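Long-range contacts in histone-lysine N-methyltransferase, H3 lysine-9 specific SUVH4 (Arabidopsis thaliana, PDB 4QEO), which methylates a lysine in the tail of histone H3, a mark of transcriptional repression, and binds methylated DNA, coupling histone methylation to the maintenance of non-CG DNA methylation: residues Ile110-Gln115 and Val165-Gly170; Thr125-Gly130 and Lys206-Arg211; Asp329-Cys334 and Phe468-Leu473; Val381-Gly386 and Leu481-Leu486. All blocks are in the same frame, centred on the assembly; numbering follows the deposited sequence.

Contact 1 (Ile110-Gln115 and Val165-Gly170); sequences IVMSGQ and VRVTRG. With nucleotides of chain B.
Met112 carries this contact: CG lies anti to the carbonyl carbon (chi1 -45°), and a bend at chi3 (45°) lays the thioether alongside the second strand. There SD meets Val167 CG1 at 3.6 Å and sits over one face of the Arg169 guanidinium, near its rim. A flexible, polarisable thioether suits both a methyl and a flat cation. Arg169 runs extended beside it, its charge answered by Asp185 and Asp121. On the same face Ile110 holds CG1 in the crowded position (chi1 65°), which brings CG1 to 3.8 Å from Val167 CG2, while the Ile110 and Val165 side chains cross at about a right angle, CG2 meeting Val165 CG1. Strands 106-112 and 165-172 are parallel neighbours in the curved sheet of the SRA domain, laddered by four backbone hydrogen bonds, three of them nearly straight, as from Met112 N to Thr168 O, 2.8 Å. On the other face Thr168 OG1, beside its own N, shares a water with Ile110 O. Beyond the strand the chain holds the methylated nucleotide: Ser113 N and Gln115 N both donate to O2 of 5CM7 of chain B, and Ser113 OG to OP1 of DA8 of chain B at 2.7 Å.

Contact 2 (Thr125-Gly130 and Lys206-Arg211); sequences TVTYTG and KYRLKR. With nucleotides of chain B.
Arg208 and Thr127 cross obliquely on one face of an antiparallel pair, and the arginine turns back toward its partner through bends at chi2 (72°) and chi3 (39°). Its guanidinium is presented side-on, so that NE and NH1 both donate to a single oxygen, Thr127 OG1, at 3.0 and 2.9 Å, with the hydroxyl close to the guanidinium plane. Thr127 suits the site because OG1 stands beside its own N while CG2, anti to N, packs against the aliphatic part of Lys206. An alanine in place of Arg208 would remove both donors to Thr127 OG1 and the CD contact with Thr125 CG2, and would probably loosen this face of the strand pair. Farther along, Lys210 lies side by side with Thr125, and its NZ reaches Thr125 OG1 in a long hydrogen bond of 3.3 Å.

The other face is largely apolar and aromatic. Val126 and Leu209 cross obliquely, and Leu209 CD1 meets Tyr128 CB at 3.9 Å. Tyr207 turns its ring edge to the backbone, with Tyr128 O and Gly130 N near the ring plane. Tyr128 leads its ring away from this partner strand (chi1 -171°) and offers one face to N4 of 5CM7 of chain B, 3.3 Å above the ring plane; its hydroxyl is hydrogen-bonded to Val111 O. The same N4 donates to Thr129 O at 2.8 Å. An aromatic face beside the 5-methylcytosine, with a backbone carbonyl taking its amino group, is typical of the base-binding pocket by which SRA domains hold a flipped-out methylated base.

Contact 3 (Asp329-Cys334 and Phe468-Leu473); sequences DVVFEC and FVQCVL. With ZN (zinc ion), chain F; ZN (zinc ion), chain G.
Strand 331-332 runs parallel to the end of strand 467-473, with Val331 opposite Val472 and Phe332 opposite Leu473, and three backbone bonds tie the short ladder, the shortest from Glu333 N to Leu473 O at 2.8 Å. Leu473 is the main apolar side chain here: its CG lies 3.9 Å from Val330 CG2, and its CD1 touches Phe332 CE1 at 3.8 Å, leucine and phenylalanine lying side by side. A branched leucine can serve both neighbours at once. Val330 takes the crowded position with CG1 (chi1 67°), which leaves CG2 anti to N and directed at Leu473.

On the Val331-Val472 face, Gln470 bends at chi2 (64°) and crosses Val331 at about a right angle, with NE2 3.8 Å from Val331 CG2. The same NE2 donates to Cys471 O at 3.0 Å from above the carbonyl plane, so that this oxygen, which also accepts from Val331 N, is gripped twice. The strongest polar partner of the Gln470 amide is Arg328, just before Asp329. Glu333 stretches out beyond CG and rests the carbons of its chain on Val472 CG1, 3.7 Å from CD. Its buried carboxylate is held by Arg483, Gln350 and Ser349, which probably favours the charged form.

A water bridges Asp329 O and Cys471 N near the start of the ladder. At the other end Cys334 SG binds two zinc ions, chain F at 2.5 Å and chain G at 2.2 Å, a bridging thiolate characteristic of the triangular three-zinc cluster of the pre-SET domain, here joined by this ladder to a strand of the SET domain.

Contact 4 (Val381-Gly386 and Leu481-Leu486); sequences VCEYIG and LARVVL
Glu383 sends CG anti to its backbone N (chi1 -173°) and continues extended, while Arg483 bends at chi3 (50°), so that carboxylate and guanidinium meet on one face of an antiparallel pair. The strands, 380-383 and 483-488, belong to a small sheet of the SET domain, and the pairing opens with a classic beta bulge: Val381 and Cys382 both face Leu486, whose O accepts from Val381 N at 2.7 Å and from Cys382 N at 3.1 Å.

In the salt bridge the side chains cross at about a right angle. Arg483 approaches side-on, NE and NH2 both donating to Glu383 OE1; the oxygen lies in the guanidinium plane, but the nitrogens meet it from above the carboxylate plane. The Arg483 NE bond to Glu383 OE1 is the shorter, 2.8 Å against 3.1 Å from NH2. Arginine suits this place because its remaining N-H groups also serve Glu333 and Ser349. A leucine here would lack both donors to Glu383 OE1 and the bridge to Glu333, and would probably leave two acidic groups poorly compensated.

On the opposite face Cys382 SG meets Leu486 CD1, and Tyr384 CB packs on Val484 CG1 while its ring leads away toward Phe404, near the SAH site. Where the ladder ends, one water donates to Glu383 OE2 at 2.7 Å and to Tyr384 O, and accepts from Val484 N at 3.1 Å.

The four contacts fall into two groups on opposite sides of the chain's centre. Contacts 1 and 2, with centres 10 Å apart, share one large curved sheet; their segments alternate along the chain, they touch where Tyr128 OH meets Val111 O, and each also bonds the same methylated nucleotide of chain B. Contacts 3 and 4, 9 Å apart, share a four-stranded sheet ordered 331-332, 467-473, 483-488, 380-383; their segments alternate too. Centres of the two groups lie about 40 to 50 Å apart, and contacts 1 and 2 close before 3 and 4 open, separating DNA recognition in the SRA domain from the pre-SET and SET domains, the latter holding the active site.

Contact 1 (Ile110-Gln115 and Val165-Gly170)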
# COMPACT_ATOMS: atom_id res chain seq x y z
N ILE A 110 17.72 9.72 10.85
CA ILE A 110 18.78 9.20 10.00
C ILE A 110 18.32 7.98 9.23
O ILE A 110 17.41 7.29 9.65
CB ILE A 110 20.09 8.85 10.79
CG1 ILE A 110 19.81 7.69 11.75
CG2 ILE A 110 20.59 10.08 11.54
CD1 ILE A 110 21.06 7.11 12.39
N VAL A 111 18.98 7.70 8.11
CA VAL A 111 18.66 6.52 7.34
C VAL A 111 19.91 5.66 7.19
O VAL A 111 20.96 6.14 6.77
CB VAL A 111 18.15 6.91 5.92
CG1 VAL A 111 17.88 5.66 5.10
CG2 VAL A 111 16.90 7.79 6.02
N MET A 112 19.79 4.38 7.53
CA MET A 112 20.90 3.44 7.35
C MET A 112 20.60 2.54 6.16
O MET A 112 19.66 1.74 6.20
CB MET A 112 21.09 2.56 8.60
CG MET A 112 21.04 3.27 9.94
SD MET A 112 20.91 2.10 11.35
CE MET A 112 22.14 0.88 10.88
N SER A 113 21.39 2.66 5.10
CA SER A 113 21.07 1.94 3.87
C SER A 113 22.27 1.15 3.43
O SER A 113 22.30 0.65 2.31
CB SER A 113 20.65 2.92 2.78
OG SER A 113 19.36 3.42 3.08
N GLY A 114 23.26 1.04 4.31
CA GLY A 114 24.43 0.22 4.06
C GLY A 114 25.34 0.79 2.99
O GLY A 114 26.05 0.06 2.31
N GLN A 115 25.33 2.11 2.84
CA GLN A 115 26.12 2.75 1.78
C GLN A 115 27.50 3.22 2.25
O GLN A 115 28.38 3.49 1.43
CB GLN A 115 25.33 3.91 1.22
CG GLN A 115 23.93 3.50 0.81
CD GLN A 115 23.98 2.65 -0.43
OE1 GLN A 115 24.60 3.03 -1.41
NE2 GLN A 115 23.36 1.48 -0.38
N VAL A 165 16.97 10.41 18.06
CA VAL A 165 16.93 10.48 16.61
C VAL A 165 16.09 9.30 16.12
O VAL A 165 16.21 8.19 16.66
CB VAL A 165 18.40 10.40 16.05
CG1 VAL A 165 18.43 10.23 14.60
CG2 VAL A 165 19.17 11.69 16.40
N ARG A 166 15.23 9.54 15.13
CA ARG A 166 14.53 8.45 14.45
C ARG A 166 15.52 7.72 13.57
O ARG A 166 16.35 8.35 12.91
CB ARG A 166 13.37 8.98 13.57
CG ARG A 166 12.25 9.65 14.37
CD ARG A 166 11.02 9.97 13.46
NE ARG A 166 11.33 10.99 12.46
CZ ARG A 166 11.45 12.29 12.72
NH1 ARG A 166 11.31 12.73 13.96
NH2 ARG A 166 11.70 13.15 11.73
N VAL A 167 15.44 6.40 13.56
CA VAL A 167 16.36 5.58 12.78
C VAL A 167 15.53 4.69 11.84
O VAL A 167 14.60 4.01 12.27
CB VAL A 167 17.28 4.71 13.68
CG1 VAL A 167 18.07 3.74 12.83
CG2 VAL A 167 18.20 5.61 14.51
N THR A 168 15.89 4.74 10.57
CA THR A 168 15.18 4.01 9.52
C THR A 168 16.18 3.19 8.73
O THR A 168 17.25 3.69 8.36
CB THR A 168 14.43 4.99 8.59
OG1 THR A 168 13.44 5.69 9.36
CG2 THR A 168 13.77 4.24 7.41
N ARG A 169 15.85 1.93 8.48
CA ARG A 169 16.76 1.02 7.78
C ARG A 169 16.22 0.69 6.39
O ARG A 169 15.04 0.37 6.23
CB ARG A 169 16.90 -0.29 8.55
CG ARG A 169 17.92 -0.28 9.71
CD ARG A 169 17.90 -1.61 10.47
NE ARG A 169 18.89 -1.60 11.55
CZ ARG A 169 18.65 -1.11 12.76
NH1 ARG A 169 17.45 -0.63 13.07
NH2 ARG A 169 19.62 -1.13 13.68
N GLY A 170 17.10 0.74 5.40
CA GLY A 170 16.79 0.23 4.08
C GLY A 170 16.93 -1.27 4.12
O GLY A 170 17.74 -1.80 4.87
N1 5CM B 7 23.88 6.55 4.21
C2 5CM B 7 24.26 5.39 4.89
N3 5CM B 7 25.00 5.42 6.00
C4 5CM B 7 25.41 6.55 6.50
C5 5CM B 7 25.03 7.78 5.81
C5A 5CM B 7 25.49 9.08 6.35
C6 5CM B 7 24.28 7.71 4.66
O2 5CM B 7 23.90 4.31 4.51
N4 5CM B 7 26.14 6.61 7.58
C1' 5CM B 7 23.14 6.44 2.97
C2' 5CM B 7 21.93 7.32 2.69
C3' 5CM B 7 21.97 7.37 1.18
C4' 5CM B 7 23.45 7.52 0.91
O4' 5CM B 7 24.06 6.81 1.96
O3' 5CM B 7 21.56 6.14 0.60
C5' 5CM B 7 23.98 8.95 0.78
O5' 5CM B 7 23.70 9.82 1.84
P 5CM B 7 24.61 11.03 2.21
OP1 5CM B 7 24.20 11.49 3.50
OP2 5CM B 7 25.96 10.72 1.94
P DA B 8 20.10 5.71 0.41
OP1 DA B 8 19.37 5.67 1.63
OP2 DA B 8 20.13 4.56 -0.42
O5' DA B 8 19.38 6.88 -0.37
C5' DA B 8 19.61 7.06 -1.75
C4' DA B 8 18.30 7.24 -2.47
O4' DA B 8 18.53 7.95 -3.69
C3' DA B 8 17.66 5.93 -2.91
O3' DA B 8 16.25 6.10 -3.02
C2' DA B 8 18.38 5.65 -4.21
C1' DA B 8 18.75 7.03 -4.74
N9 DA B 8 20.12 7.21 -5.19
C8 DA B 8 21.28 6.65 -4.72
N7 DA B 8 22.36 7.07 -5.33
C5 DA B 8 21.89 7.98 -6.25
C6 DA B 8 22.53 8.78 -7.21
N6 DA B 8 23.85 8.79 -7.39
N1 DA B 8 21.77 9.58 -7.97
C2 DA B 8 20.45 9.57 -7.79
N3 DA B 8 19.73 8.87 -6.92
C4 DA B 8 20.51 8.09 -6.18
O HOH W 1 14.64 7.87 10.44

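Contact 2 (Thr125-Gly130 and Lys206-Arg211)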
# COMPACT_ATOMS: atom_id res chain seq x y z
N THR A 125 21.98 -1.72 18.90
CA THR A 125 23.16 -0.88 18.90
C THR A 125 23.65 -0.64 17.48
O THR A 125 23.70 -1.57 16.73
CB THR A 125 24.30 -1.51 19.73
OG1 THR A 125 23.91 -1.60 21.09
CG2 THR A 125 25.54 -0.69 19.64
N VAL A 126 23.99 0.60 17.14
CA VAL A 126 24.45 0.92 15.80
C VAL A 126 25.68 1.83 15.88
O VAL A 126 25.76 2.67 16.77
CB VAL A 126 23.33 1.64 15.01
CG1 VAL A 126 23.84 2.22 13.71
CG2 VAL A 126 22.17 0.67 14.73
N THR A 127 26.64 1.64 14.98
CA THR A 127 27.71 2.61 14.81
C THR A 127 27.49 3.24 13.44
O THR A 127 27.72 2.61 12.41
CB THR A 127 29.09 1.94 14.90
OG1 THR A 127 29.19 1.25 16.15
CG2 THR A 127 30.21 3.02 14.87
N TYR A 128 27.01 4.48 13.45
CA TYR A 128 26.58 5.16 12.22
C TYR A 128 27.64 6.17 11.80
O TYR A 128 28.05 7.03 12.60
CB TYR A 128 25.27 5.89 12.50
CG TYR A 128 24.59 6.46 11.27
CD1 TYR A 128 23.95 5.63 10.36
CD2 TYR A 128 24.57 7.83 11.04
CE1 TYR A 128 23.29 6.18 9.24
CE2 TYR A 128 23.93 8.37 9.95
CZ TYR A 128 23.30 7.54 9.05
OH TYR A 128 22.66 8.10 7.96
N THR A 129 28.12 6.05 10.57
CA THR A 129 29.12 6.98 10.09
C THR A 129 28.48 8.33 9.81
O THR A 129 27.37 8.40 9.30
CB THR A 129 29.78 6.47 8.82
OG1 THR A 129 30.08 5.08 8.98
CG2 THR A 129 31.09 7.25 8.52
N GLY A 130 29.21 9.41 10.12
CA GLY A 130 28.76 10.73 9.71
C GLY A 130 28.69 10.87 8.19
O GLY A 130 29.13 10.00 7.45
N LYS A 206 32.12 8.92 13.87
CA LYS A 206 31.34 7.73 14.15
C LYS A 206 30.43 8.05 15.31
O LYS A 206 30.86 8.69 16.27
CB LYS A 206 32.26 6.54 14.55
CG LYS A 206 33.10 6.00 13.39
CD LYS A 206 33.72 4.66 13.77
CE LYS A 206 33.87 3.79 12.54
NZ LYS A 206 34.65 2.56 12.80
N TYR A 207 29.18 7.60 15.20
CA TYR A 207 28.12 7.92 16.14
C TYR A 207 27.59 6.61 16.69
O TYR A 207 27.06 5.80 15.96
CB TYR A 207 27.00 8.77 15.47
CG TYR A 207 27.58 10.11 15.06
CD1 TYR A 207 28.21 10.27 13.84
CD2 TYR A 207 27.55 11.19 15.94
CE1 TYR A 207 28.79 11.48 13.48
CE2 TYR A 207 28.14 12.42 15.58
CZ TYR A 207 28.76 12.54 14.35
OH TYR A 207 29.34 13.73 13.99
N ARG A 208 27.79 6.39 17.98
CA ARG A 208 27.26 5.20 18.60
C ARG A 208 25.87 5.52 19.15
O ARG A 208 25.71 6.41 20.04
CB ARG A 208 28.20 4.73 19.71
CG ARG A 208 27.63 3.66 20.63
CD ARG A 208 27.52 2.30 19.93
NE ARG A 208 28.65 1.99 19.05
CZ ARG A 208 29.81 1.50 19.46
NH1 ARG A 208 30.79 1.23 18.61
NH2 ARG A 208 30.01 1.29 20.75
N LEU A 209 24.91 4.77 18.61
CA LEU A 209 23.48 4.91 18.88
C LEU A 209 22.97 3.69 19.62
O LEU A 209 23.38 2.56 19.33
CB LEU A 209 22.70 5.02 17.56
CG LEU A 209 23.36 5.86 16.45
CD1 LEU A 209 22.50 5.80 15.20
CD2 LEU A 209 23.50 7.26 16.91
N LYS A 210 22.06 3.94 20.57
CA LYS A 210 21.45 2.88 21.38
C LYS A 210 19.96 3.10 21.33
O LYS A 210 19.49 4.21 21.61
CB LYS A 210 21.89 3.02 22.85
CG LYS A 210 23.39 3.08 23.08
CD LYS A 210 24.08 1.81 22.62
CE LYS A 210 25.05 1.28 23.67
NZ LYS A 210 25.78 0.06 23.21
N ARG A 211 19.21 2.06 21.00
CA ARG A 211 17.76 2.15 20.86
C ARG A 211 17.14 2.45 22.23
O ARG A 211 17.54 1.88 23.23
CB ARG A 211 17.19 0.85 20.30
CG ARG A 211 15.76 0.95 19.81
CD ARG A 211 15.41 -0.26 18.98
NE ARG A 211 14.12 -0.15 18.30
CZ ARG A 211 12.98 -0.63 18.78
NH1 ARG A 211 12.95 -1.21 19.98
NH2 ARG A 211 11.86 -0.52 18.07
N1 5CM B 7 23.88 6.55 4.21
C2 5CM B 7 24.26 5.39 4.89
N3 5CM B 7 25.00 5.42 6.00
C4 5CM B 7 25.41 6.55 6.50
C5 5CM B 7 25.03 7.78 5.81
C5A 5CM B 7 25.49 9.08 6.35
C6 5CM B 7 24.28 7.71 4.66
O2 5CM B 7 23.90 4.31 4.51
N4 5CM B 7 26.14 6.61 7.58
C1' 5CM B 7 23.14 6.44 2.97
C2' 5CM B 7 21.93 7.32 2.69
C3' 5CM B 7 21.97 7.37 1.18
C4' 5CM B 7 23.45 7.52 0.91
O4' 5CM B 7 24.06 6.81 1.96
O3' 5CM B 7 21.56 6.14 0.60
C5' 5CM B 7 23.98 8.95 0.78
O5' 5CM B 7 23.70 9.82 1.84
P 5CM B 7 24.61 11.03 2.21
OP1 5CM B 7 24.20 11.49 3.50
OP2 5CM B 7 25.96 10.72 1.94

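Contact 3 (Asp329-Cys334 and Phe468-Leu473)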
# COMPACT_ATOMS: atom_id res chain seq x y z
N ASP A 329 -15.56 6.91 -11.09
CA ASP A 329 -16.93 6.40 -11.12
C ASP A 329 -16.94 5.08 -11.87
O ASP A 329 -17.54 4.09 -11.41
CB ASP A 329 -17.88 7.39 -11.80
CG ASP A 329 -18.31 8.51 -10.87
OD1 ASP A 329 -18.08 8.39 -9.65
OD2 ASP A 329 -18.88 9.51 -11.37
N VAL A 330 -16.27 5.04 -13.01
CA VAL A 330 -16.16 3.80 -13.77
C VAL A 330 -14.90 3.79 -14.65
O VAL A 330 -14.49 4.83 -15.17
CB VAL A 330 -17.43 3.51 -14.61
CG1 VAL A 330 -17.59 4.54 -15.72
CG2 VAL A 330 -17.42 2.09 -15.19
N VAL A 331 -14.27 2.63 -14.76
CA VAL A 331 -13.12 2.47 -15.65
C VAL A 331 -13.59 1.72 -16.89
O VAL A 331 -14.33 0.75 -16.79
CB VAL A 331 -11.95 1.72 -14.94
CG1 VAL A 331 -10.90 1.25 -15.94
CG2 VAL A 331 -11.30 2.59 -13.88
N PHE A 332 -13.18 2.19 -18.07
CA PHE A 332 -13.56 1.56 -19.33
C PHE A 332 -12.38 0.80 -19.91
O PHE A 332 -11.47 1.38 -20.49
CB PHE A 332 -14.04 2.60 -20.34
CG PHE A 332 -15.37 3.22 -20.00
CD1 PHE A 332 -16.55 2.59 -20.38
CD2 PHE A 332 -15.44 4.43 -19.34
CE1 PHE A 332 -17.78 3.17 -20.09
CE2 PHE A 332 -16.67 5.01 -19.05
CZ PHE A 332 -17.84 4.38 -19.43
N GLU A 333 -12.41 -0.52 -19.74
CA GLU A 333 -11.35 -1.36 -20.23
C GLU A 333 -11.64 -1.85 -21.64
O GLU A 333 -12.79 -1.91 -22.08
CB GLU A 333 -11.15 -2.57 -19.31
CG GLU A 333 -10.32 -2.26 -18.07
CD GLU A 333 -10.02 -3.50 -17.22
OE1 GLU A 333 -10.46 -4.61 -17.58
OE2 GLU A 333 -9.33 -3.35 -16.20
N CYS A 334 -10.56 -2.21 -22.33
CA CYS A 334 -10.67 -2.90 -23.60
C CYS A 334 -11.39 -4.23 -23.38
O CYS A 334 -11.31 -4.85 -22.31
CB CYS A 334 -9.28 -3.11 -24.22
SG CYS A 334 -8.47 -1.56 -24.79
N PHE A 468 -9.96 -0.88 -2.22
CA PHE A 468 -11.19 -0.19 -2.58
C PHE A 468 -11.84 -0.85 -3.80
O PHE A 468 -11.17 -1.56 -4.57
CB PHE A 468 -10.94 1.30 -2.81
CG PHE A 468 -10.20 1.62 -4.09
CD1 PHE A 468 -8.82 1.57 -4.13
CD2 PHE A 468 -10.90 1.99 -5.23
CE1 PHE A 468 -8.14 1.89 -5.30
CE2 PHE A 468 -10.23 2.30 -6.40
CZ PHE A 468 -8.85 2.25 -6.44
N VAL A 469 -13.14 -0.61 -3.92
CA VAL A 469 -13.97 -1.15 -4.98
C VAL A 469 -14.00 -0.21 -6.17
O VAL A 469 -14.32 0.98 -6.03
CB VAL A 469 -15.42 -1.34 -4.50
CG1 VAL A 469 -16.36 -1.55 -5.68
CG2 VAL A 469 -15.50 -2.50 -3.53
N GLN A 470 -13.70 -0.74 -7.35
CA GLN A 470 -13.72 0.02 -8.58
C GLN A 470 -14.63 -0.66 -9.60
O GLN A 470 -14.44 -1.84 -9.93
CB GLN A 470 -12.30 0.15 -9.14
CG GLN A 470 -12.24 0.87 -10.46
CD GLN A 470 -12.70 2.30 -10.35
OE1 GLN A 470 -12.07 3.11 -9.66
NE2 GLN A 470 -13.79 2.63 -11.02
N CYS A 471 -15.63 0.08 -10.08
CA CYS A 471 -16.50 -0.43 -11.14
C CYS A 471 -15.78 -0.37 -12.47
O CYS A 471 -15.19 0.65 -12.83
CB CYS A 471 -17.82 0.36 -11.21
SG CYS A 471 -18.98 -0.03 -9.87
N VAL A 472 -15.83 -1.47 -13.21
CA VAL A 472 -15.17 -1.57 -14.50
C VAL A 472 -16.15 -2.09 -15.56
O VAL A 472 -16.83 -3.09 -15.32
CB VAL A 472 -13.97 -2.54 -14.43
CG1 VAL A 472 -13.30 -2.67 -15.80
CG2 VAL A 472 -12.97 -2.10 -13.38
N LEU A 473 -16.21 -1.41 -16.70
CA LEU A 473 -16.94 -1.91 -17.87
C LEU A 473 -15.94 -2.32 -18.96
O LEU A 473 -15.00 -1.57 -19.26
CB LEU A 473 -17.90 -0.84 -18.41
CG LEU A 473 -19.11 -0.51 -17.52
CD1 LEU A 473 -19.80 0.77 -17.99
CD2 LEU A 473 -20.09 -1.67 -17.49
ZN ZN F . -10.15 -1.12 -26.56
ZN ZN G . -6.52 -2.24 -25.62
O HOH W 2 -16.43 2.57 -9.09

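Contact 4 (Val381-Gly386 and Leu481-Leu486)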
# COMPACT_ATOMS: atom_id res chain seq x y z
N VAL A 381 -6.34 -6.47 -7.26
CA VAL A 381 -6.31 -7.68 -6.46
C VAL A 381 -7.24 -8.74 -7.06
O VAL A 381 -6.80 -9.87 -7.33
CB VAL A 381 -6.67 -7.42 -4.98
CG1 VAL A 381 -6.71 -8.72 -4.19
CG2 VAL A 381 -5.64 -6.47 -4.37
N CYS A 382 -8.51 -8.40 -7.29
CA CYS A 382 -9.38 -9.40 -7.94
C CYS A 382 -10.71 -8.83 -8.30
O CYS A 382 -11.13 -7.87 -7.69
CB CYS A 382 -9.64 -10.60 -7.02
SG CYS A 382 -10.38 -10.13 -5.44
N GLU A 383 -11.38 -9.45 -9.27
CA GLU A 383 -12.77 -9.13 -9.53
C GLU A 383 -13.59 -9.88 -8.48
O GLU A 383 -13.23 -10.98 -8.08
CB GLU A 383 -13.18 -9.58 -10.94
CG GLU A 383 -14.59 -9.14 -11.32
CD GLU A 383 -14.97 -9.44 -12.78
OE1 GLU A 383 -14.07 -9.51 -13.64
OE2 GLU A 383 -16.18 -9.62 -13.05
N TYR A 384 -14.68 -9.29 -8.04
CA TYR A 384 -15.62 -10.04 -7.23
C TYR A 384 -16.44 -10.95 -8.16
O TYR A 384 -17.33 -10.47 -8.87
CB TYR A 384 -16.52 -9.10 -6.44
CG TYR A 384 -17.23 -9.76 -5.28
CD1 TYR A 384 -18.45 -10.41 -5.47
CD2 TYR A 384 -16.69 -9.75 -4.00
CE1 TYR A 384 -19.11 -11.02 -4.43
CE2 TYR A 384 -17.35 -10.37 -2.95
CZ TYR A 384 -18.56 -11.00 -3.17
OH TYR A 384 -19.24 -11.61 -2.14
N ILE A 385 -16.13 -12.24 -8.15
CA ILE A 385 -16.80 -13.24 -8.99
C ILE A 385 -17.80 -14.10 -8.20
O ILE A 385 -17.54 -14.51 -7.06
CB ILE A 385 -15.77 -14.17 -9.68
CG1 ILE A 385 -14.80 -13.35 -10.55
CG2 ILE A 385 -16.46 -15.25 -10.52
CD1 ILE A 385 -15.45 -12.70 -11.76
N GLY A 386 -18.96 -14.36 -8.80
CA GLY A 386 -20.00 -15.18 -8.21
C GLY A 386 -21.11 -15.36 -9.24
O GLY A 386 -20.86 -15.19 -10.44
N LEU A 481 -24.65 -3.63 -14.59
CA LEU A 481 -23.99 -4.93 -14.61
C LEU A 481 -22.47 -4.78 -14.70
O LEU A 481 -21.80 -5.63 -15.28
CB LEU A 481 -24.47 -5.74 -15.81
CG LEU A 481 -25.73 -6.58 -15.69
CD1 LEU A 481 -25.91 -7.07 -14.27
CD2 LEU A 481 -26.93 -5.82 -16.18
N ALA A 482 -21.94 -3.69 -14.15
CA ALA A 482 -20.49 -3.48 -14.18
C ALA A 482 -19.74 -4.59 -13.48
O ALA A 482 -20.27 -5.26 -12.59
CB ALA A 482 -20.13 -2.14 -13.56
N ARG A 483 -18.51 -4.81 -13.92
CA ARG A 483 -17.58 -5.66 -13.20
C ARG A 483 -17.14 -4.95 -11.92
O ARG A 483 -16.92 -3.74 -11.91
CB ARG A 483 -16.38 -6.02 -14.09
CG ARG A 483 -16.78 -6.94 -15.26
CD ARG A 483 -15.65 -7.16 -16.24
NE ARG A 483 -14.43 -7.55 -15.55
CZ ARG A 483 -13.24 -6.99 -15.74
NH1 ARG A 483 -13.07 -6.00 -16.62
NH2 ARG A 483 -12.21 -7.43 -15.05
N VAL A 484 -17.06 -5.71 -10.83
CA VAL A 484 -16.68 -5.15 -9.54
C VAL A 484 -15.27 -5.62 -9.21
O VAL A 484 -15.06 -6.82 -9.01
CB VAL A 484 -17.63 -5.63 -8.44
CG1 VAL A 484 -17.16 -5.15 -7.06
CG2 VAL A 484 -19.05 -5.16 -8.74
N VAL A 485 -14.32 -4.70 -9.18
CA VAL A 485 -12.91 -5.08 -9.02
C VAL A 485 -12.24 -4.43 -7.79
O VAL A 485 -12.31 -3.23 -7.58
CB VAL A 485 -12.09 -4.75 -10.30
CG1 VAL A 485 -10.65 -5.20 -10.15
CG2 VAL A 485 -12.72 -5.42 -11.53
N LEU A 486 -11.59 -5.25 -6.99
CA LEU A 486 -10.85 -4.80 -5.82
C LEU A 486 -9.42 -4.45 -6.20
O LEU A 486 -8.67 -5.31 -6.74
CB LEU A 486 -10.87 -5.87 -4.73
CG LEU A 486 -12.27 -6.14 -4.16
CD1 LEU A 486 -12.28 -7.38 -3.27
CD2 LEU A 486 -12.77 -4.94 -3.39
O HOH W 3 -17.72 -8.69 -11.09